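Local structure of cytokinin riboside 5'-monophosphate phosphoribohydrolase (Corynebacterium glutamicum, 5WQ3) at residues Thr72-Ala77 with Gln164-Leu169; Gly174-Leu179 with Glu202-Leu207; Gln54-Ala59 with Asn148-Phe153; Pro84-Gly89 with Pro109-Ala114; Gly93-Ala98 with Asp234-Val239. The protein is a LOG-type member of the SLOG clan, a group of Rossmann-like alpha/beta proteins in which helices cover a parallel beta-sheet. All coordinates share one frame; numbering follows the deposited sequence.

Overall arrangement
From the N terminus, helix 46-64 opens interaction 3 and strand 70-74 opens interaction 1. Helix 84-98 then opens interaction 4 near its start and interaction 5 near its end. Residues 109-114 close interaction 4, a short loop lying within those of interactions 3 and 1, tying helix 84-98 to the loop before helix 113-121. Residues 148-153 close interaction 3, tying the N-terminal helix to edge strand 145-149, and 164-169 close interaction 1 between neighbouring strands in mid-sheet. Interaction 2 joins helices 173-188 and 201-216 inside the long loop that residues 234-239 close as interaction 5, which ties helix 84-98 to the C-terminal helix. Interaction 3 crosses 1 and 5; interaction 5 also crosses 1 and 4.

Interaction 1. Residues Thr72-Ala77 with Gln164-Leu169; sequences TVFGSA and QAFVCL
Thr-72 to Phe-74 and Phe-166 to Cys-168 run as parallel neighbouring strands, their axes 4.8 Å apart at 19°, with Thr-72 beside Phe-166, Val-73 beside Val-167 and Phe-74 beside Cys-168. The backbone bonds alternate as in any parallel ladder: Thr-72 N donates to Ala-165 O, Val-167 N to Thr-72 O (3.0 Å), Phe-74 N to Val-167 O, and Leu-169 N to Phe-74 O at 2.8 Å, the last bent, with an N-H...O angle of 131°. On one face of the sheet, in the Phe-166 conformer described, one of two modelled, the Phe-74 ring presents its edge to the Phe-166 ring in a T-shaped stack, centroids 5.0 Å apart and planes at 80°; Phe-74 CE2 stands over the centre of the Phe-166 ring. Thr-72 lies alongside the same ring, its CB 3.6 Å from Phe-166 CD1, while its OG1 bonds to Ser-163. On the other face, Val-73 CG1 meets Leu-169 CD1 at 3.8 Å. The touching residues are all buried, so the ladder satisfies polar backbone atoms in the middle of the Rossmann-like sheet, while contacts between side chains across it are apolar and aromatic.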
# COMPACT_ATOMS: atom_id res chain seq x y z
N THR C 72 -29.79 12.95 -59.61
CA THR C 72 -29.06 13.12 -58.38
C THR C 72 -29.88 13.93 -57.39
O THR C 72 -30.41 14.95 -57.71
CB THR C 72 -27.68 13.82 -58.55
OG1 THR C 72 -26.86 13.12 -59.46
CG2 THR C 72 -26.95 13.89 -57.25
N VAL C 73 -29.97 13.43 -56.18
CA VAL C 73 -30.69 14.18 -55.07
C VAL C 73 -29.65 14.49 -53.95
O VAL C 73 -28.90 13.62 -53.54
CB VAL C 73 -31.85 13.35 -54.46
CG1 VAL C 73 -32.68 14.19 -53.47
CG2 VAL C 73 -32.73 12.84 -55.58
N PHE C 74 -29.66 15.72 -53.47
CA PHE C 74 -28.75 16.24 -52.47
C PHE C 74 -29.68 16.75 -51.36
O PHE C 74 -30.84 17.07 -51.62
CB PHE C 74 -27.94 17.45 -52.98
CG PHE C 74 -26.97 17.10 -54.02
CD1 PHE C 74 -25.92 16.29 -53.72
CD2 PHE C 74 -27.20 17.46 -55.36
CE1 PHE C 74 -25.03 15.89 -54.70
CE2 PHE C 74 -26.35 17.03 -56.37
CZ PHE C 74 -25.24 16.26 -56.02
N GLY C 75 -29.13 16.79 -50.15
CA GLY C 75 -29.78 17.43 -49.00
C GLY C 75 -29.00 17.09 -47.75
O GLY C 75 -28.11 16.22 -47.81
N SER C 76 -29.35 17.73 -46.64
CA SER C 76 -28.57 17.72 -45.38
C SER C 76 -28.38 16.32 -44.81
O SER C 76 -29.34 15.55 -44.67
CB SER C 76 -29.28 18.54 -44.29
OG SER C 76 -28.62 18.41 -43.01
N ALA C 77 -27.13 16.01 -44.47
CA ALA C 77 -26.76 14.74 -43.80
C ALA C 77 -27.31 14.71 -42.36
O ALA C 77 -27.38 13.68 -41.77
CB ALA C 77 -25.25 14.56 -43.75
N GLN C 164 -28.87 13.33 -65.15
CA GLN C 164 -29.35 14.37 -66.09
C GLN C 164 -30.31 15.37 -65.39
O GLN C 164 -30.98 16.13 -66.04
CB GLN C 164 -30.08 13.70 -67.25
CG GLN C 164 -29.19 12.72 -68.05
CD GLN C 164 -29.04 11.34 -67.44
OE1 GLN C 164 -30.02 10.69 -67.05
NE2 GLN C 164 -27.80 10.82 -67.45
N ALA C 165 -30.33 15.37 -64.08
CA ALA C 165 -31.17 16.33 -63.35
C ALA C 165 -30.65 16.32 -61.93
O ALA C 165 -30.08 15.33 -61.50
CB ALA C 165 -32.65 15.89 -63.37
N PHE C 166 -30.79 17.46 -61.24
CA PHE C 166 -30.44 17.62 -59.85
C PHE C 166 -31.72 18.10 -59.11
O PHE C 166 -32.35 19.07 -59.53
CB PHE C 166 -29.40 18.72 -59.61
CG PHE C 166 -27.93 18.29 -59.68
CD1 PHE C 166 -27.54 17.07 -60.15
CD2 PHE C 166 -26.92 19.22 -59.33
CE1 PHE C 166 -26.19 16.74 -60.24
CE2 PHE C 166 -25.57 18.91 -59.42
CZ PHE C 166 -25.20 17.64 -59.89
N VAL C 167 -32.02 17.44 -58.02
CA VAL C 167 -33.03 17.87 -57.05
C VAL C 167 -32.39 18.11 -55.69
O VAL C 167 -31.72 17.28 -55.15
CB VAL C 167 -34.10 16.81 -56.86
CG1 VAL C 167 -35.14 17.27 -55.83
CG2 VAL C 167 -34.75 16.52 -58.17
N CYS C 168 -32.60 19.29 -55.13
CA CYS C 168 -32.00 19.62 -53.84
C CYS C 168 -33.06 19.74 -52.80
O CYS C 168 -33.84 20.69 -52.81
CB CYS C 168 -31.27 20.95 -53.95
SG CYS C 168 -29.85 20.95 -55.10
N LEU C 169 -33.13 18.73 -51.92
CA LEU C 169 -33.81 18.86 -50.65
C LEU C 169 -33.08 19.90 -49.80
O LEU C 169 -31.94 20.37 -50.12
CB LEU C 169 -33.95 17.52 -49.95
CG LEU C 169 -34.71 16.36 -50.65
CD1 LEU C 169 -34.40 14.98 -50.12
CD2 LEU C 169 -36.21 16.57 -50.52

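Interaction 2. Residues Gly174-Leu179 with Glu202-Leu207; sequences GTLDEL and EFWAGL
The Trp-204 indole meets Leu-176 and Thr-175 at its edge: Leu-176 CD2 lies near the ring plane, 3.6 Å from Trp-204 CZ3, and Thr-175 CG2 approaches Trp-204 CH2 at 4.3 Å. Leu-207 CD2, from the indole's own helix, is also at the edge, whereas Phe-203 CD2 covers one face, 3.5 Å above the plane and offset toward the rim. Leu-179 reaches the six-membered ring tip to tip, with its CD2 4.1 Å from Trp-204 CZ3. Leu-176 runs antiparallel alongside both Trp-204 and Leu-207, and its CD2 touches Leu-207 CD2 at 3.9 Å. With CG anti to its backbone N (chi1 178°), Leu-179 extends toward the other helix. The axes of the two helical segments come no nearer than 14.2 Å, at -58°, so the long side chains span the gap and the contact is entirely apolar. Residues 174-179 carry the GTxxE end of the PGGxGTxxE motif found in LOG-type proteins. The pair packs on the sheet: Trp-204 rests on Cys-168 and Leu-198, Leu-179 on Ile-196 and Leu-198, and Thr-175 on Phe-74 and Cys-168. Helix 152-162 flanks helix 173-188, where Lys-156 forms a salt bridge with Asp-177.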
# COMPACT_ATOMS: atom_id res chain seq x y z
N GLY C 174 -22.81 21.79 -48.31
CA GLY C 174 -22.47 20.72 -49.28
C GLY C 174 -23.53 20.70 -50.37
O GLY C 174 -23.24 20.65 -51.59
N THR C 175 -24.76 20.90 -49.95
CA THR C 175 -25.85 21.02 -50.87
C THR C 175 -25.77 22.29 -51.73
O THR C 175 -25.95 22.23 -52.91
CB THR C 175 -27.21 20.93 -50.14
OG1 THR C 175 -27.33 19.68 -49.48
CG2 THR C 175 -28.31 21.06 -51.08
N LEU C 176 -25.49 23.42 -51.10
CA LEU C 176 -25.42 24.68 -51.81
C LEU C 176 -24.25 24.63 -52.78
O LEU C 176 -24.30 25.18 -53.87
CB LEU C 176 -25.24 25.84 -50.85
CG LEU C 176 -26.52 26.01 -50.02
CD1 LEU C 176 -26.24 26.92 -48.84
CD2 LEU C 176 -27.63 26.54 -50.88
N ASP C 177 -23.18 23.99 -52.38
CA ASP C 177 -22.01 23.81 -53.29
C ASP C 177 -22.42 23.16 -54.64
O ASP C 177 -22.09 23.65 -55.74
CB ASP C 177 -20.93 22.98 -52.53
CG ASP C 177 -19.63 22.73 -53.40
OD1 ASP C 177 -19.38 23.42 -54.41
OD2 ASP C 177 -18.90 21.80 -53.03
N GLU C 178 -23.12 22.02 -54.58
CA GLU C 178 -23.60 21.30 -55.83
C GLU C 178 -24.61 22.10 -56.56
O GLU C 178 -24.60 22.17 -57.77
CB GLU C 178 -24.28 19.99 -55.46
CG GLU C 178 -23.30 18.98 -54.98
CD GLU C 178 -22.51 18.38 -56.14
OE1 GLU C 178 -22.73 18.70 -57.33
OE2 GLU C 178 -21.69 17.53 -55.83
N LEU C 179 -25.46 22.82 -55.83
CA LEU C 179 -26.43 23.65 -56.53
C LEU C 179 -25.84 24.69 -57.39
O LEU C 179 -26.25 24.86 -58.55
CB LEU C 179 -27.40 24.32 -55.50
CG LEU C 179 -28.42 25.23 -56.14
CD1 LEU C 179 -29.33 24.55 -57.14
CD2 LEU C 179 -29.28 25.95 -55.06
N GLU C 202 -40.59 27.24 -48.40
CA GLU C 202 -40.30 28.11 -47.29
C GLU C 202 -38.82 28.09 -46.99
O GLU C 202 -38.25 29.10 -46.72
CB GLU C 202 -41.09 27.68 -46.07
CG GLU C 202 -42.38 28.43 -45.91
CD GLU C 202 -43.25 27.86 -44.81
OE1 GLU C 202 -42.77 27.68 -43.69
OE2 GLU C 202 -44.43 27.61 -45.07
N PHE C 203 -38.21 26.93 -47.06
CA PHE C 203 -36.79 26.83 -46.81
C PHE C 203 -35.98 27.65 -47.79
O PHE C 203 -35.17 28.41 -47.42
CB PHE C 203 -36.34 25.38 -46.78
CG PHE C 203 -34.86 25.23 -46.61
CD1 PHE C 203 -34.32 25.17 -45.37
CD2 PHE C 203 -34.04 25.16 -47.70
CE1 PHE C 203 -32.97 25.05 -45.22
CE2 PHE C 203 -32.69 25.03 -47.54
CZ PHE C 203 -32.16 24.99 -46.30
N TRP C 204 -36.29 27.53 -49.06
CA TRP C 204 -35.49 28.12 -50.12
C TRP C 204 -35.82 29.55 -50.45
O TRP C 204 -35.05 30.22 -51.16
CB TRP C 204 -35.62 27.24 -51.36
CG TRP C 204 -34.98 25.88 -51.22
CD1 TRP C 204 -35.61 24.68 -51.14
CD2 TRP C 204 -33.56 25.58 -51.29
NE1 TRP C 204 -34.65 23.62 -51.12
CE2 TRP C 204 -33.40 24.17 -51.21
CE3 TRP C 204 -32.41 26.38 -51.41
CZ2 TRP C 204 -32.13 23.55 -51.18
CZ3 TRP C 204 -31.14 25.75 -51.41
CH2 TRP C 204 -31.02 24.36 -51.29
N ALA C 205 -36.95 30.07 -49.94
CA ALA C 205 -37.46 31.35 -50.48
C ALA C 205 -36.42 32.47 -50.37
O ALA C 205 -36.21 33.24 -51.30
CB ALA C 205 -38.83 31.80 -49.81
N GLY C 206 -35.78 32.59 -49.24
CA GLY C 206 -34.87 33.70 -49.04
C GLY C 206 -33.64 33.64 -49.91
O GLY C 206 -33.10 34.67 -50.33
N LEU C 207 -33.19 32.42 -50.24
CA LEU C 207 -32.09 32.36 -51.19
C LEU C 207 -32.54 32.81 -52.57
O LEU C 207 -31.90 33.57 -53.27
CB LEU C 207 -31.56 30.89 -51.21
CG LEU C 207 -30.38 30.73 -52.18
CD1 LEU C 207 -29.18 31.57 -51.78
CD2 LEU C 207 -30.00 29.25 -52.40

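Interaction 3. Residues Gln54-Ala59 with Asn148-Phe153; sequences QSEFVA and NFRYFF
Glu-56 reaches the backbone of Arg-150 and Tyr-151 with CG anti to its own carbonyl carbon (chi1 -76°) and a bend at chi2 (-149°), which turn the carboxylate toward the junction between strand 145-149 and helix 152-162. There it takes two consecutive N-H groups, one on each oxygen: Arg-150 N bonds to Glu-56 OE2 at 2.7 Å through the syn lone pair, and Tyr-151 N to Glu-56 OE1 at 3.1 Å, also on the syn side but out of plane. Glu-56 OE1 further lies at the ring edges of Phe-149 (CD2, 3.6 Å) and Tyr-151 (CD2, 3.4 Å). One residue on, Phe-57 CZ meets the edge of the Phe-153 ring at 4.3 Å. The Arg-150 guanidinium leads away to salt bridges with Glu-132 and with Glu-223 of a second subunit. With one N-H on each oxygen, the carboxylate is held against rotation, and the two donors may help to stabilise its negative charge.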
# COMPACT_ATOMS: atom_id res chain seq x y z
N GLN C 54 -6.10 9.52 -60.90
CA GLN C 54 -6.41 8.83 -62.12
C GLN C 54 -7.21 7.61 -61.81
O GLN C 54 -8.14 7.26 -62.50
CB GLN C 54 -5.10 8.42 -62.88
CG GLN C 54 -5.46 7.77 -64.20
CD GLN C 54 -4.29 7.36 -65.11
OE1 GLN C 54 -3.93 6.20 -65.18
NE2 GLN C 54 -3.75 8.31 -65.85
N SER C 55 -6.87 6.96 -60.76
CA SER C 55 -7.51 5.71 -60.34
C SER C 55 -8.98 5.90 -60.02
O SER C 55 -9.81 5.07 -60.35
CB SER C 55 -6.76 5.15 -59.09
OG SER C 55 -7.17 3.85 -58.74
N GLU C 56 -9.28 7.01 -59.37
CA GLU C 56 -10.63 7.27 -59.01
C GLU C 56 -11.51 7.63 -60.21
O GLU C 56 -12.67 7.16 -60.25
CB GLU C 56 -10.67 8.40 -58.00
CG GLU C 56 -10.26 7.91 -56.65
CD GLU C 56 -10.93 8.66 -55.49
OE1 GLU C 56 -11.48 9.80 -55.64
OE2 GLU C 56 -10.82 8.08 -54.41
N PHE C 57 -10.96 8.40 -61.19
CA PHE C 57 -11.69 8.67 -62.40
C PHE C 57 -11.91 7.40 -63.15
O PHE C 57 -13.00 7.15 -63.62
CB PHE C 57 -11.03 9.75 -63.28
CG PHE C 57 -11.23 11.15 -62.76
CD1 PHE C 57 -12.45 11.82 -62.96
CD2 PHE C 57 -10.25 11.79 -62.04
CE1 PHE C 57 -12.64 13.11 -62.50
CE2 PHE C 57 -10.45 13.10 -61.54
CZ PHE C 57 -11.66 13.74 -61.75
N VAL C 58 -10.87 6.60 -63.32
CA VAL C 58 -11.03 5.36 -64.03
C VAL C 58 -12.10 4.45 -63.44
O VAL C 58 -13.01 4.04 -64.13
CB VAL C 58 -9.67 4.61 -64.18
CG1 VAL C 58 -9.90 3.23 -64.74
CG2 VAL C 58 -8.73 5.41 -65.00
N ALA C 59 -12.06 4.19 -62.14
CA ALA C 59 -13.02 3.34 -61.43
C ALA C 59 -14.45 3.89 -61.48
O ALA C 59 -15.44 3.11 -61.58
CB ALA C 59 -12.61 3.18 -59.96
N ASN C 148 -16.94 4.69 -53.35
CA ASN C 148 -16.37 5.58 -52.35
C ASN C 148 -15.16 6.35 -52.91
O ASN C 148 -14.27 5.76 -53.49
CB ASN C 148 -16.01 4.74 -51.11
CG ASN C 148 -17.18 4.61 -50.15
OD1 ASN C 148 -17.99 5.53 -50.00
ND2 ASN C 148 -17.29 3.48 -49.53
N PHE C 149 -15.15 7.66 -52.73
CA PHE C 149 -14.16 8.53 -53.33
C PHE C 149 -13.41 9.25 -52.24
O PHE C 149 -13.99 9.76 -51.28
CB PHE C 149 -14.81 9.60 -54.24
CG PHE C 149 -15.47 9.05 -55.46
CD1 PHE C 149 -16.74 8.57 -55.41
CD2 PHE C 149 -14.78 8.95 -56.66
CE1 PHE C 149 -17.34 8.01 -56.53
CE2 PHE C 149 -15.37 8.44 -57.81
CZ PHE C 149 -16.65 7.95 -57.75
N ARG C 150 -12.11 9.25 -52.37
CA ARG C 150 -11.25 10.12 -51.61
C ARG C 150 -11.31 11.61 -52.05
O ARG C 150 -11.15 12.50 -51.24
CB ARG C 150 -9.82 9.52 -51.75
CG ARG C 150 -8.68 10.51 -51.65
CD ARG C 150 -8.54 10.89 -50.22
NE ARG C 150 -7.25 11.46 -49.88
CZ ARG C 150 -6.83 11.54 -48.63
NH1 ARG C 150 -7.62 11.06 -47.66
NH2 ARG C 150 -5.64 12.07 -48.33
N TYR C 151 -11.45 11.88 -53.35
CA TYR C 151 -11.27 13.20 -53.89
C TYR C 151 -12.63 13.80 -54.21
O TYR C 151 -13.34 13.32 -55.09
CB TYR C 151 -10.42 13.09 -55.15
CG TYR C 151 -9.02 12.65 -54.79
CD1 TYR C 151 -8.13 13.52 -54.12
CD2 TYR C 151 -8.58 11.39 -55.09
CE1 TYR C 151 -6.84 13.12 -53.81
CE2 TYR C 151 -7.29 10.98 -54.73
CZ TYR C 151 -6.44 11.84 -54.11
OH TYR C 151 -5.17 11.38 -53.78
N PHE C 152 -12.99 14.84 -53.47
CA PHE C 152 -14.24 15.58 -53.66
C PHE C 152 -14.48 15.93 -55.13
O PHE C 152 -15.57 15.76 -55.66
CB PHE C 152 -14.11 16.84 -52.80
CG PHE C 152 -15.38 17.40 -52.29
CD1 PHE C 152 -16.07 16.76 -51.27
CD2 PHE C 152 -15.87 18.61 -52.80
CE1 PHE C 152 -17.27 17.28 -50.80
CE2 PHE C 152 -17.06 19.16 -52.30
CZ PHE C 152 -17.76 18.49 -51.31
N PHE C 153 -13.43 16.30 -55.83
CA PHE C 153 -13.57 16.75 -57.21
C PHE C 153 -13.89 15.63 -58.18
O PHE C 153 -14.61 15.86 -59.14
CB PHE C 153 -12.38 17.58 -57.71
CG PHE C 153 -11.05 16.94 -57.49
CD1 PHE C 153 -10.37 17.12 -56.27
CD2 PHE C 153 -10.46 16.16 -58.45
CE1 PHE C 153 -9.14 16.55 -56.06
CE2 PHE C 153 -9.24 15.56 -58.24
CZ PHE C 153 -8.57 15.77 -57.05

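Interaction 4. Residues Pro84-Gly89 with Pro109-Ala114; sequences PYYKAG and PGLMEA
Ala-114 CB sits squarely over the face of the Tyr-86 ring, 3.7 Å from its centroid, a CH-pi contact. It joins the first turn of helix 84-98 to the glycine-rich loop and helix 113-121 that follow strand 102-105, in the manner of a Rossmann-like fold. Leu-111 packs beside this centre: its CD2 lies 3.5 Å from Tyr-86 N, and its CD1 touches Tyr-85 CB at 3.8 Å. Gly-89 brings the backbones close, its CA only 4.9 Å from that of Ala-114; with no side chain it lets the methyl of Ala-114 settle against the helix, 3.4 Å from Tyr-86 O. Leu-111 is held in a type II' beta turn from Pro-109 to Met-112, whose second residue, Gly-110, has a positive phi of 66°. Leu-111 also bonds through its backbone to Ser-76, which links the turn to the end of strand 70-74. Farther out, Gly-110 O lies 3.4 Å from Tyr-86 CE2. With CG anti to the backbone N (chi1 -167°), Tyr-86 carries its hydroxyl across to Glu-113, whose extended side chain also packs on Pro-141 and Tyr-142. At this polar edge Tyr-86 OH donates to Glu-113 OE1 at 2.6 Å, meeting the oxygen from above a carboxylate plane turned 82° from the ring.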
# COMPACT_ATOMS: atom_id res chain seq x y z
N PRO C 84 -40.19 15.88 -41.27
CA PRO C 84 -40.95 15.88 -42.56
C PRO C 84 -40.08 15.83 -43.84
O PRO C 84 -40.41 15.09 -44.74
CB PRO C 84 -41.76 17.18 -42.55
CG PRO C 84 -41.70 17.67 -41.14
CD PRO C 84 -40.57 17.02 -40.41
N TYR C 85 -39.00 16.60 -43.92
CA TYR C 85 -38.07 16.51 -45.03
C TYR C 85 -37.60 15.12 -45.33
O TYR C 85 -37.45 14.77 -46.51
CB TYR C 85 -36.83 17.32 -44.78
CG TYR C 85 -37.02 18.76 -44.52
CD1 TYR C 85 -38.22 19.42 -44.80
CD2 TYR C 85 -35.98 19.49 -43.99
CE1 TYR C 85 -38.36 20.78 -44.56
CE2 TYR C 85 -36.10 20.85 -43.78
CZ TYR C 85 -37.28 21.47 -44.01
OH TYR C 85 -37.33 22.83 -43.76
N TYR C 86 -37.28 14.34 -44.30
CA TYR C 86 -36.88 12.95 -44.48
C TYR C 86 -38.01 12.19 -45.20
O TYR C 86 -37.79 11.44 -46.16
CB TYR C 86 -36.49 12.25 -43.17
CG TYR C 86 -35.79 10.91 -43.34
CD1 TYR C 86 -36.49 9.78 -43.70
CD2 TYR C 86 -34.41 10.79 -43.20
CE1 TYR C 86 -35.85 8.54 -43.86
CE2 TYR C 86 -33.76 9.54 -43.39
CZ TYR C 86 -34.49 8.43 -43.73
OH TYR C 86 -33.89 7.18 -43.92
N LYS C 87 -39.23 12.40 -44.73
CA LYS C 87 -40.35 11.65 -45.31
C LYS C 87 -40.58 12.04 -46.80
O LYS C 87 -40.85 11.17 -47.68
CB LYS C 87 -41.61 11.86 -44.48
CG LYS C 87 -42.83 11.11 -44.99
CD LYS C 87 -44.04 11.43 -44.08
CE LYS C 87 -45.39 11.32 -44.79
NZ LYS C 87 -45.95 9.96 -44.59
N ALA C 88 -40.48 13.33 -47.05
CA ALA C 88 -40.48 13.87 -48.40
C ALA C 88 -39.37 13.22 -49.28
O ALA C 88 -39.62 12.72 -50.38
CB ALA C 88 -40.34 15.39 -48.35
N GLY C 89 -38.16 13.17 -48.75
CA GLY C 89 -37.05 12.50 -49.48
C GLY C 89 -37.35 11.06 -49.86
O GLY C 89 -37.01 10.64 -50.95
N PRO C 109 -25.99 9.80 -44.58
CA PRO C 109 -27.21 9.70 -43.77
C PRO C 109 -28.21 10.86 -44.06
O PRO C 109 -28.00 11.64 -44.98
CB PRO C 109 -26.64 9.79 -42.32
CG PRO C 109 -25.39 10.62 -42.45
CD PRO C 109 -24.82 10.28 -43.80
N GLY C 110 -29.30 10.97 -43.30
CA GLY C 110 -30.18 12.14 -43.41
C GLY C 110 -30.90 12.22 -44.76
O GLY C 110 -31.50 11.20 -45.25
N LEU C 111 -30.80 13.37 -45.43
CA LEU C 111 -31.57 13.51 -46.67
C LEU C 111 -30.85 12.98 -47.89
O LEU C 111 -31.37 13.10 -49.00
CB LEU C 111 -32.02 14.94 -46.85
CG LEU C 111 -32.79 15.52 -45.69
CD1 LEU C 111 -33.23 16.91 -46.04
CD2 LEU C 111 -33.99 14.66 -45.35
N MET C 112 -29.67 12.36 -47.71
CA MET C 112 -29.15 11.47 -48.73
C MET C 112 -29.72 10.06 -48.61
O MET C 112 -30.06 9.42 -49.62
CB MET C 112 -27.64 11.41 -48.66
CG MET C 112 -26.94 12.76 -48.92
SD MET C 112 -25.16 12.54 -48.75
CE MET C 112 -25.01 13.00 -47.03
N GLU C 113 -29.79 9.53 -47.39
CA GLU C 113 -30.34 8.22 -47.23
C GLU C 113 -31.81 8.15 -47.61
O GLU C 113 -32.26 7.11 -48.02
CB GLU C 113 -30.21 7.79 -45.77
CG GLU C 113 -30.79 6.44 -45.42
CD GLU C 113 -30.72 6.15 -43.97
OE1 GLU C 113 -31.47 6.81 -43.20
OE2 GLU C 113 -29.90 5.30 -43.61
N ALA C 114 -32.57 9.20 -47.35
CA ALA C 114 -34.01 9.13 -47.57
C ALA C 114 -34.37 8.76 -49.05
O ALA C 114 -35.14 7.83 -49.33
CB ALA C 114 -34.67 10.44 -47.13

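Interaction 5. Residues Gly93-Ala98 with Asp234-Val239; sequences GEKLVA and DLDQAV. With PGE (triethylene glycol), chain M.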
# COMPACT_ATOMS: atom_id res chain seq x y z
N GLY C 93 -37.82 9.57 -53.75
CA GLY C 93 -37.05 8.46 -54.33
C GLY C 93 -38.00 7.46 -54.95
O GLY C 93 -37.77 6.96 -56.07
N GLU C 94 -39.08 7.18 -54.24
CA GLU C 94 -40.13 6.28 -54.75
C GLU C 94 -40.70 6.78 -56.10
O GLU C 94 -40.82 6.01 -57.05
CB GLU C 94 -41.24 6.13 -53.72
CG GLU C 94 -42.24 5.02 -54.04
CD GLU C 94 -43.43 5.48 -54.86
OE1 GLU C 94 -43.62 4.98 -56.01
OE2 GLU C 94 -44.19 6.36 -54.34
N LYS C 95 -41.05 8.06 -56.19
CA LYS C 95 -41.67 8.63 -57.40
C LYS C 95 -40.69 8.74 -58.54
O LYS C 95 -41.07 8.62 -59.69
CB LYS C 95 -42.18 10.04 -57.06
CG LYS C 95 -43.37 10.02 -56.08
CD LYS C 95 -43.72 11.41 -55.60
CE LYS C 95 -44.83 11.45 -54.54
NZ LYS C 95 -46.06 10.83 -55.06
N LEU C 96 -39.42 9.03 -58.24
CA LEU C 96 -38.42 9.04 -59.29
C LEU C 96 -38.29 7.65 -59.93
O LEU C 96 -38.14 7.54 -61.11
CB LEU C 96 -37.04 9.52 -58.78
CG LEU C 96 -37.01 11.01 -58.51
CD1 LEU C 96 -35.77 11.41 -57.71
CD2 LEU C 96 -37.07 11.73 -59.85
N VAL C 97 -38.38 6.61 -59.12
CA VAL C 97 -38.20 5.24 -59.65
C VAL C 97 -39.43 4.83 -60.46
O VAL C 97 -39.28 4.15 -61.42
CB VAL C 97 -38.01 4.24 -58.53
CG1 VAL C 97 -38.30 2.79 -59.01
CG2 VAL C 97 -36.60 4.36 -58.01
N ALA C 98 -40.60 5.32 -60.08
CA ALA C 98 -41.86 5.11 -60.84
C ALA C 98 -41.79 5.85 -62.16
O ALA C 98 -42.49 5.51 -63.09
CB ALA C 98 -43.06 5.57 -60.01
N ASP C 234 -44.44 20.16 -54.04
CA ASP C 234 -45.24 19.07 -54.59
C ASP C 234 -44.27 18.15 -55.32
O ASP C 234 -43.73 18.53 -56.33
CB ASP C 234 -46.25 19.63 -55.56
CG ASP C 234 -47.21 18.59 -56.10
OD1 ASP C 234 -46.79 17.50 -56.49
OD2 ASP C 234 -48.42 18.87 -56.17
N LEU C 235 -44.06 16.97 -54.80
CA LEU C 235 -43.11 16.02 -55.36
C LEU C 235 -43.56 15.47 -56.71
O LEU C 235 -42.72 15.17 -57.55
CB LEU C 235 -42.91 14.89 -54.40
CG LEU C 235 -42.44 15.30 -53.01
CD1 LEU C 235 -42.41 14.10 -52.08
CD2 LEU C 235 -41.08 15.99 -53.02
N ASP C 236 -44.87 15.28 -56.93
CA ASP C 236 -45.29 14.87 -58.27
C ASP C 236 -45.03 15.95 -59.31
O ASP C 236 -44.67 15.67 -60.43
CB ASP C 236 -46.76 14.55 -58.28
CG ASP C 236 -47.07 13.32 -57.54
OD1 ASP C 236 -46.39 12.28 -57.73
OD2 ASP C 236 -48.01 13.39 -56.77
N GLN C 237 -45.25 17.21 -58.95
CA GLN C 237 -44.86 18.26 -59.84
C GLN C 237 -43.36 18.27 -60.12
O GLN C 237 -42.98 18.67 -61.22
CB GLN C 237 -45.18 19.64 -59.26
CG GLN C 237 -44.91 20.79 -60.18
CD GLN C 237 -45.17 22.13 -59.48
OE1 GLN C 237 -45.24 22.19 -58.25
NE2 GLN C 237 -45.30 23.19 -60.25
N ALA C 238 -42.55 18.00 -59.10
CA ALA C 238 -41.08 17.99 -59.28
C ALA C 238 -40.74 16.99 -60.33
O ALA C 238 -39.96 17.27 -61.26
CB ALA C 238 -40.37 17.60 -57.99
N VAL C 239 -41.34 15.81 -60.20
CA VAL C 239 -40.89 14.67 -61.06
C VAL C 239 -41.41 14.92 -62.48
O VAL C 239 -40.70 14.72 -63.48
CB VAL C 239 -41.41 13.37 -60.44
CG1 VAL C 239 -41.30 12.19 -61.37
CG2 VAL C 239 -40.74 13.16 -59.11
O4 PGE M . -43.95 26.99 -55.60
C6 PGE M . -44.37 26.06 -56.59
C5 PGE M . -44.38 26.79 -57.93
O3 PGE M . -44.94 25.93 -58.92
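Lys-95 crosses both Leu-235 and Asp-236 at about a right angle, lying over the first turn of helix 235-246 where it packs beside helix 84-98 on one side of the Rossmann-like sheet. The two helix segments run at -39° with axes 9.9 Å apart. Lys-95 keeps its chain extended as far as CE, setting CD 3.8 Å from Leu-235 CB, and then bends at chi4 (-59°) to turn its ammonium toward Asp-236. Lys-95 NZ and Asp-236 OD1 form a hydrogen-bonded salt bridge at 3.1 Å, the nitrogen standing above the carboxylate plane. Toward the sheet the contact becomes apolar: Val-239 CG2 touches both Lys-95 CB and Leu-96 CD2, each at 4.0 Å, with the Leu-96 and Val-239 side chains meeting obliquely. Leu-96 also packs on Val-71 and Val-73, and Leu-235 on Ile-199, so the charged pair lies at the outer edge of a core that continues to the strands. Asp-234 is the N-cap of the second helix, its OD1 accepting from Gln-237 N at 2.9 Å. The Gln-237 side chain points away from Lys-95; its OE1 bonds to Thr-232, and its NE2 donates to O3 of a triethylene glycol, probably from the crystallisation liquor, at 3.1 Å.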